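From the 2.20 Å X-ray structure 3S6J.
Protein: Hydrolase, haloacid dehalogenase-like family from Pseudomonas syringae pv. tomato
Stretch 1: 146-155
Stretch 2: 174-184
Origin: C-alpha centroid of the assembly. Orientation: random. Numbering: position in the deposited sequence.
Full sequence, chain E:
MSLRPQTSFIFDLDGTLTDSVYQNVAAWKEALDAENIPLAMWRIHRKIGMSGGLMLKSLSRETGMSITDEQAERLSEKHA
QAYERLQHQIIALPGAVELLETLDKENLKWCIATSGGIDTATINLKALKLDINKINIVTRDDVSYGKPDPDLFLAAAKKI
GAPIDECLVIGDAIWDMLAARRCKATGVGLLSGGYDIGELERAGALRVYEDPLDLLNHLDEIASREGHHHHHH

Stretch 1 (146-155) GKPDPDLFLA
Stretch 2 174-184: IWDMLAARRCK

What ties the two stretches together most firmly? A salt bridge joins Lys-147 to Asp-176: Lys-147 NZ donates a hydrogen bond to Asp-176 OD2 at 2.7 Å, so charge attraction and directed bonding coincide between two buried residues. Lys-147, at phi/psi -59/147, reaches out in an almost fully extended m, t, t, t rotamer, its CA-to-CB bond pointing toward the helix. Asp-176 has chi1 at -65° (m) and chi2 at 104°; its CA-to-CB bond points sideways, but the carboxylate comes nearer. A second salt bridge is long, with Asp-149 OD2 3.7 Å from Arg-182 NH2, and lies where the side chains are more exposed. Arg-182 takes m, t, p with chi4 at 176°, which lays one face of its guanidinium under Pro-148 O, Asp-149 N and Pro-150 CD. Pro-148 O is 3.4 Å from Arg-182 NH1, yet the angle is too poor for a hydrogen bond.

How does the backbone set this up? Residues 174-182 form a regular helix, and Cys-183, at phi/psi -105/15, is the first to leave helical geometry; Lys-184 follows at 62/32. The first stretch begins as a loop, with a cis peptide bond before Pro-148 (phi/psi -86/10, C-gamma endo), and leads into a helix that includes 151-155 and continues onward. Asp-149 (phi/psi -59/140, chi1 t at -166°) caps this helix: its OD1 accepts from Asp-151 N at 2.9 Å. Leu-154 N to Pro-150 O, at 3.1 Å, is an early backbone bond of the turn. The two helix axes approach to 9.4 Å, with 62° between their N-to-C directions and a signed crossing angle of -62°.

Where do the two backbones come closest? The register is set by Pro-148 and Ala-179, whose CA atoms lie 4.4 Å apart. Pro-148 O sits 3.1 Å from Ala-179 CA in a CA-H...O contact, with an angle of 121° at the hydrogen, and is also 3.1 Å from Ala-179 CB. The small methyl thus lets the loop carbonyl settle against the helix. Around it, Pro-148 CB packs 3.8 Å from Leu-178 CB and 4.2 Å from Trp-175 CE3, at the edge of an indole ring held at chi1 -41° and chi2 113°.

What fills the remaining contact? Phe-153, buried with chi1 at -67° (m) and chi2 at -22°, points its CA-to-CB bond toward the second helix. Its CE2 lies 3.5 Å from Ala-179 CB and 3.3 Å from Asp-176 O, the carbonyl meeting the ring edge near its plane. Further along, Cys-183, with chi1 at 56° (p), presents its CB to Pro-150 CB at 3.9 Å and to Leu-154 CD2 at 3.7 Å. Leu-154 is m, t, and its end reaches closer than its sideways CA-to-CB bond suggests. Pro-150, C-gamma exo, adds a contact of 3.7 Å from its CG to Arg-182 CB. Together the two stretches bury 622 Å², summed over both sides.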

# COMPACT_ATOMS: atom_id res chain seq x y z
N GLY E 146 13.97 -15.80 -7.74
CA GLY E 146 13.25 -15.32 -6.59
C GLY E 146 11.77 -15.61 -6.76
O GLY E 146 11.34 -16.21 -7.75
N LYS E 147 10.99 -15.16 -5.79
CA LYS E 147 9.56 -15.33 -5.86
C LYS E 147 9.02 -14.65 -7.12
O LYS E 147 9.55 -13.63 -7.56
CB LYS E 147 8.91 -14.79 -4.60
CG LYS E 147 9.38 -15.49 -3.34
CD LYS E 147 9.05 -14.64 -2.10
CE LYS E 147 9.72 -15.18 -0.85
NZ LYS E 147 9.47 -14.33 0.34
N PRO E 148 7.95 -15.21 -7.71
CA PRO E 148 7.16 -16.35 -7.23
C PRO E 148 7.68 -17.74 -7.61
O PRO E 148 6.94 -18.73 -7.43
CB PRO E 148 5.83 -16.10 -7.92
CG PRO E 148 6.28 -15.64 -9.29
CD PRO E 148 7.33 -14.61 -8.91
N ASP E 149 8.89 -17.84 -8.16
CA ASP E 149 9.51 -19.14 -8.35
C ASP E 149 9.65 -19.83 -6.98
O ASP E 149 9.92 -19.18 -5.97
CB ASP E 149 10.86 -19.02 -9.04
CG ASP E 149 11.38 -20.36 -9.54
OD1 ASP E 149 11.84 -21.18 -8.71
OD2 ASP E 149 11.32 -20.59 -10.78
N PRO E 150 9.39 -21.14 -6.95
CA PRO E 150 9.38 -21.93 -5.71
C PRO E 150 10.78 -22.15 -5.13
O PRO E 150 10.90 -22.72 -4.05
CB PRO E 150 8.81 -23.29 -6.17
CG PRO E 150 8.21 -23.05 -7.50
CD PRO E 150 8.97 -21.93 -8.12
N ASP E 151 11.80 -21.70 -5.85
CA ASP E 151 13.18 -21.94 -5.45
C ASP E 151 13.45 -21.69 -3.98
O ASP E 151 13.93 -22.58 -3.28
CB ASP E 151 14.14 -21.10 -6.28
CG ASP E 151 14.82 -21.90 -7.36
OD1 ASP E 151 14.31 -23.00 -7.68
OD2 ASP E 151 15.87 -21.44 -7.88
N LEU E 152 13.16 -20.47 -3.53
CA LEU E 152 13.45 -20.07 -2.16
C LEU E 152 12.81 -21.00 -1.12
O LEU E 152 13.44 -21.32 -0.10
CB LEU E 152 12.99 -18.63 -1.90
CG LEU E 152 13.93 -17.41 -2.02
CD1 LEU E 152 15.40 -17.76 -1.91
CD2 LEU E 152 13.67 -16.64 -3.28
N PHE E 153 11.56 -21.41 -1.34
CA PHE E 153 10.84 -22.18 -0.33
C PHE E 153 11.38 -23.60 -0.27
O PHE E 153 11.45 -24.20 0.80
CB PHE E 153 9.34 -22.17 -0.61
CG PHE E 153 8.70 -20.81 -0.45
CD1 PHE E 153 9.30 -19.83 0.32
CD2 PHE E 153 7.48 -20.52 -1.05
CE1 PHE E 153 8.72 -18.58 0.47
CE2 PHE E 153 6.89 -19.27 -0.89
CZ PHE E 153 7.51 -18.30 -0.14
N LEU E 154 11.73 -24.12 -1.44
CA LEU E 154 12.33 -25.44 -1.57
C LEU E 154 13.67 -25.49 -0.85
O LEU E 154 13.95 -26.44 -0.12
CB LEU E 154 12.50 -25.81 -3.05
CG LEU E 154 11.18 -25.88 -3.84
CD1 LEU E 154 11.41 -26.14 -5.31
CD2 LEU E 154 10.25 -26.93 -3.25
N ALA E 155 14.49 -24.47 -1.05
CA ALA E 155 15.78 -24.38 -0.37
C ALA E 155 15.58 -24.26 1.13
O ALA E 155 16.37 -24.79 1.91
CB ALA E 155 16.60 -23.20 -0.91
N ILE E 174 1.17 -11.56 -2.74
CA ILE E 174 0.71 -12.42 -3.82
C ILE E 174 1.84 -13.39 -4.18
O ILE E 174 1.63 -14.59 -4.32
CB ILE E 174 0.33 -11.52 -5.03
CG1 ILE E 174 -1.10 -10.98 -4.87
CG2 ILE E 174 0.50 -12.24 -6.34
CD1 ILE E 174 -1.41 -9.79 -5.83
N TRP E 175 3.05 -12.85 -4.27
CA TRP E 175 4.22 -13.61 -4.70
C TRP E 175 4.62 -14.75 -3.78
O TRP E 175 5.05 -15.77 -4.28
CB TRP E 175 5.38 -12.65 -4.96
CG TRP E 175 4.85 -11.44 -5.65
CD1 TRP E 175 4.79 -10.18 -5.15
CD2 TRP E 175 4.20 -11.40 -6.93
NE1 TRP E 175 4.19 -9.35 -6.06
CE2 TRP E 175 3.82 -10.07 -7.16
CE3 TRP E 175 3.93 -12.37 -7.91
CZ2 TRP E 175 3.17 -9.67 -8.34
CZ3 TRP E 175 3.30 -11.97 -9.08
CH2 TRP E 175 2.92 -10.63 -9.28
N ASP E 176 4.45 -14.59 -2.47
CA ASP E 176 4.66 -15.68 -1.50
C ASP E 176 3.64 -16.79 -1.67
O ASP E 176 3.97 -17.97 -1.61
CB ASP E 176 4.54 -15.17 -0.04
CG ASP E 176 5.62 -14.18 0.34
OD1 ASP E 176 5.31 -12.97 0.39
OD2 ASP E 176 6.78 -14.58 0.60
N MSE E 177 2.38 -16.39 -1.87
CA MSE E 177 1.29 -17.35 -2.02
C MSE E 177 1.42 -18.13 -3.32
O MSE E 177 1.28 -19.36 -3.34
CB MSE E 177 -0.07 -16.64 -1.95
CG MSE E 177 -0.36 -15.96 -0.61
SE MSE E 177 -0.14 -17.22 0.90
CE MSE E 177 1.62 -16.65 1.50
N LEU E 178 1.68 -17.41 -4.40
CA LEU E 178 1.97 -18.00 -5.70
C LEU E 178 3.10 -19.04 -5.59
O LEU E 178 2.93 -20.21 -5.98
CB LEU E 178 2.32 -16.89 -6.70
CG LEU E 178 1.28 -16.47 -7.76
CD1 LEU E 178 -0.16 -16.74 -7.40
CD2 LEU E 178 1.45 -15.02 -8.18
N ALA E 179 4.25 -18.63 -5.04
CA ALA E 179 5.34 -19.58 -4.88
C ALA E 179 4.95 -20.76 -3.99
O ALA E 179 5.40 -21.89 -4.20
CB ALA E 179 6.59 -18.88 -4.35
N ALA E 180 4.12 -20.51 -2.98
CA ALA E 180 3.75 -21.58 -2.06
C ALA E 180 2.96 -22.62 -2.84
O ALA E 180 3.23 -23.82 -2.75
CB ALA E 180 2.93 -21.04 -0.89
N ARG E 181 1.97 -22.16 -3.59
CA ARG E 181 1.10 -23.04 -4.36
C ARG E 181 1.88 -23.77 -5.47
O ARG E 181 1.59 -24.92 -5.79
CB ARG E 181 -0.06 -22.24 -4.95
CG ARG E 181 -1.03 -21.67 -3.92
CD ARG E 181 -1.50 -22.77 -2.96
NE ARG E 181 -1.95 -23.91 -3.73
CZ ARG E 181 -1.84 -25.18 -3.37
NH1 ARG E 181 -1.30 -25.53 -2.21
NH2 ARG E 181 -2.29 -26.12 -4.21
N ARG E 182 2.87 -23.11 -6.05
CA ARG E 182 3.69 -23.72 -7.11
C ARG E 182 4.49 -24.93 -6.65
O ARG E 182 4.75 -25.83 -7.44
CB ARG E 182 4.56 -22.69 -7.79
CG ARG E 182 3.84 -21.99 -8.94
CD ARG E 182 4.56 -20.75 -9.44
NE ARG E 182 5.79 -21.11 -10.15
CZ ARG E 182 6.59 -20.24 -10.76
NH1 ARG E 182 6.30 -18.95 -10.75
NH2 ARG E 182 7.68 -20.67 -11.37
N CYS E 183 4.86 -24.97 -5.37
CA CYS E 183 5.50 -26.16 -4.81
C CYS E 183 4.53 -26.95 -3.94
O CYS E 183 4.94 -27.82 -3.18
CB CYS E 183 6.79 -25.83 -4.05
SG CYS E 183 6.58 -24.63 -2.71
N LYS E 184 3.25 -26.62 -4.07
CA LYS E 184 2.18 -27.34 -3.38
C LYS E 184 2.27 -27.28 -1.85
O LYS E 184 1.90 -28.23 -1.17
CB LYS E 184 2.14 -28.81 -3.86
CG LYS E 184 2.13 -28.99 -5.41
CD LYS E 184 1.19 -28.01 -6.09
CE LYS E 184 0.69 -28.48 -7.45
NZ LYS E 184 1.72 -29.21 -8.19